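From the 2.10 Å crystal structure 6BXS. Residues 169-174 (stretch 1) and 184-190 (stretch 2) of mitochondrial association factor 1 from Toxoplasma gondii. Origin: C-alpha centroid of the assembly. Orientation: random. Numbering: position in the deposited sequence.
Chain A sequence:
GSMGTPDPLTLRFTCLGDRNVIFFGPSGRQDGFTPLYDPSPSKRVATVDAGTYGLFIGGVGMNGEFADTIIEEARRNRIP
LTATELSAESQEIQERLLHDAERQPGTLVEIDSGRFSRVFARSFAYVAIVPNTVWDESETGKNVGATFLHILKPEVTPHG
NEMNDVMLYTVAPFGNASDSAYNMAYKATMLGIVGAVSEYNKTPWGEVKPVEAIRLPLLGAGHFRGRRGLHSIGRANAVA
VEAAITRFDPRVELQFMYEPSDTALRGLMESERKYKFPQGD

Stretch 1 (169-174) YTVAPF
Stretch 2 184-190: MAYKATM

Stretch 1 is an extended segment that passes one flank of the helix formed by stretch 2. Y169 and T170 belong to a β-strand that begins earlier in the chain; A172, P173 and F174 are loop, still extended. Stretch 2 is helical throughout, and the helix continues beyond both of its ends. The two segments run in roughly opposite senses: T170 lies beside T189, near the end of stretch 2, and P173 lies beside A185, near its beginning. The CA atoms of P173 and A185 are 6.1 Å apart, the closest such pair. Together the stretches bury 238 Å². No hydrogen bond joins them, so the contact rests on van der Waals packing.

Y169 has phi/psi of -143/125 and a t rotamer, with chi2 at -72°. Its side chain is out of reach of the helix. Its hydroxyl is hydrogen-bonded elsewhere in the structure.

T170 follows at -141/154. Its CA-to-CB bond points toward the helix and chi1 is t, at -164°. OG1 of T170 lies 3.2 Å from CG2 of T189. This is a close contact between a hydroxyl oxygen and a methyl group, not a hydrogen bond. T170 OG1 finds its polar partner elsewhere in the structure.

V171 sits at -115/114; its CA-to-CB bond points sideways and chi1 is t, at 179°. Its contact is made by the backbone: O of V171 is 3.7 Å from OG1 of T189. That hydroxyl is already used inside the helix. T189 has chi1 m, at -59°, and its OG1 donates to O of A185 at 2.8 Å. The same carbonyl accepts the backbone bond from N of T189 to O of A185, at 2.9 Å. With the hydroxyl folded back on its own helix, T189 meets the strand residue T170 through its methyl.

A172 sits at -88/153. The CA-to-CB bond of A172 also points sideways, and the residue makes no close contact. It carries the chain on to P173.

P173 is the centre of the packing and has the largest covered area of any residue here. It sits at -70/144, with a C-gamma endo pucker, and its CA-to-CB bond points toward the helix. CB of P173 meets CB of A185 at 3.7 Å. The CA-to-CB bond of A185 also points toward stretch 1, and the two apolar groups pack directly. CG of P173 reaches CD2 of Y186 at 4.1 Å, approaching the ring obliquely. The CA-to-CB bond of Y186 points sideways to stretch 1, with chi1 between wells at -148° and chi2 at -69°. On the side of T189, CD of P173 is 4.1 Å from OG1 of T189.

F174, at -71/142 with chi1 t and chi2 at 68°, leaves the contact and touches a crystal neighbour.

The helix keeps regular geometry, with phi/psi near -65/-41. Backbone bonds run from A188 N to M184 O (3.1 Å) and from M190 N to Y186 O (3.0 Å). M184, K187 and A188 are out of reach of stretch 1, and the CA-to-CB bond of M190 points away.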

# COMPACT_ATOMS: atom_id res chain seq x y z
N TYR A 169 2.18 4.05 0.24
CA TYR A 169 2.63 3.83 1.61
C TYR A 169 1.40 3.95 2.49
O TYR A 169 0.69 4.94 2.42
CB TYR A 169 3.72 4.85 1.99
CG TYR A 169 4.33 4.69 3.37
CD1 TYR A 169 3.61 5.02 4.52
CD2 TYR A 169 5.64 4.27 3.53
CE1 TYR A 169 4.17 4.90 5.78
CE2 TYR A 169 6.22 4.15 4.79
CZ TYR A 169 5.47 4.47 5.91
OH TYR A 169 6.03 4.35 7.16
N THR A 170 1.15 2.92 3.30
CA THR A 170 -0.04 2.90 4.14
C THR A 170 0.26 2.31 5.51
O THR A 170 1.20 1.51 5.66
CB THR A 170 -1.20 2.11 3.47
OG1 THR A 170 -2.43 2.42 4.13
CG2 THR A 170 -0.96 0.60 3.52
N VAL A 171 -0.53 2.70 6.50
CA VAL A 171 -0.32 2.30 7.89
C VAL A 171 -1.48 1.43 8.37
O VAL A 171 -2.61 1.90 8.50
CB VAL A 171 -0.18 3.53 8.81
CG1 VAL A 171 0.02 3.10 10.26
CG2 VAL A 171 0.97 4.41 8.35
N ALA A 172 -1.18 0.17 8.64
CA ALA A 172 -2.19 -0.81 9.03
C ALA A 172 -2.41 -0.80 10.54
O ALA A 172 -1.50 -0.45 11.30
CB ALA A 172 -1.78 -2.19 8.57
N PRO A 173 -3.61 -1.19 10.99
CA PRO A 173 -3.90 -1.24 12.43
C PRO A 173 -3.14 -2.37 13.13
O PRO A 173 -2.95 -3.43 12.55
CB PRO A 173 -5.40 -1.49 12.48
CG PRO A 173 -5.71 -2.18 11.20
CD PRO A 173 -4.77 -1.61 10.18
N PHE A 174 -2.71 -2.12 14.36
CA PHE A 174 -2.00 -3.13 15.14
C PHE A 174 -2.98 -4.23 15.55
O PHE A 174 -4.13 -3.95 15.86
CB PHE A 174 -1.34 -2.50 16.37
CG PHE A 174 -0.41 -3.43 17.10
CD1 PHE A 174 0.77 -3.84 16.51
CD2 PHE A 174 -0.72 -3.89 18.37
CE1 PHE A 174 1.63 -4.70 17.18
CE2 PHE A 174 0.13 -4.74 19.04
CZ PHE A 174 1.31 -5.15 18.45
N MET A 184 -12.74 -2.01 11.61
CA MET A 184 -13.10 -0.67 11.18
C MET A 184 -11.89 0.09 10.63
O MET A 184 -12.00 0.78 9.61
CB MET A 184 -13.72 0.09 12.36
CG MET A 184 -14.63 1.24 11.97
SD MET A 184 -15.63 1.80 13.36
CE MET A 184 -16.71 0.40 13.65
N ALA A 185 -10.75 -0.04 11.29
CA ALA A 185 -9.52 0.62 10.86
C ALA A 185 -9.00 -0.00 9.56
O ALA A 185 -8.47 0.70 8.69
CB ALA A 185 -8.46 0.54 11.95
N TYR A 186 -9.15 -1.32 9.44
CA TYR A 186 -8.67 -2.04 8.26
C TYR A 186 -9.45 -1.63 7.01
O TYR A 186 -8.86 -1.45 5.94
CB TYR A 186 -8.80 -3.56 8.48
CG TYR A 186 -7.72 -4.37 7.78
CD1 TYR A 186 -7.67 -4.47 6.39
CD2 TYR A 186 -6.76 -5.05 8.51
CE1 TYR A 186 -6.69 -5.21 5.76
CE2 TYR A 186 -5.77 -5.79 7.89
CZ TYR A 186 -5.75 -5.88 6.52
OH TYR A 186 -4.77 -6.62 5.90
N LYS A 187 -10.76 -1.48 7.15
CA LYS A 187 -11.60 -1.04 6.04
C LYS A 187 -11.26 0.39 5.64
O LYS A 187 -11.18 0.71 4.46
CB LYS A 187 -13.08 -1.14 6.42
CG LYS A 187 -13.57 -2.55 6.65
CD LYS A 187 -14.93 -2.55 7.32
CE LYS A 187 -15.38 -3.96 7.66
NZ LYS A 187 -16.38 -3.99 8.76
N ALA A 188 -11.06 1.24 6.64
CA ALA A 188 -10.66 2.63 6.42
C ALA A 188 -9.35 2.70 5.66
O ALA A 188 -9.15 3.55 4.80
CB ALA A 188 -10.54 3.36 7.75
N THR A 189 -8.44 1.78 5.99
CA THR A 189 -7.13 1.73 5.35
C THR A 189 -7.26 1.33 3.88
O THR A 189 -6.63 1.93 3.01
CB THR A 189 -6.20 0.74 6.07
OG1 THR A 189 -6.03 1.14 7.44
CG2 THR A 189 -4.83 0.69 5.40
N MET A 190 -8.07 0.31 3.61
CA MET A 190 -8.26 -0.16 2.23
C MET A 190 -8.96 0.91 1.40
O MET A 190 -8.66 1.07 0.22
CB MET A 190 -9.05 -1.46 2.20
CG MET A 190 -9.02 -2.17 0.85
SD MET A 190 -7.35 -2.61 0.32
CE MET A 190 -6.89 -3.80 1.58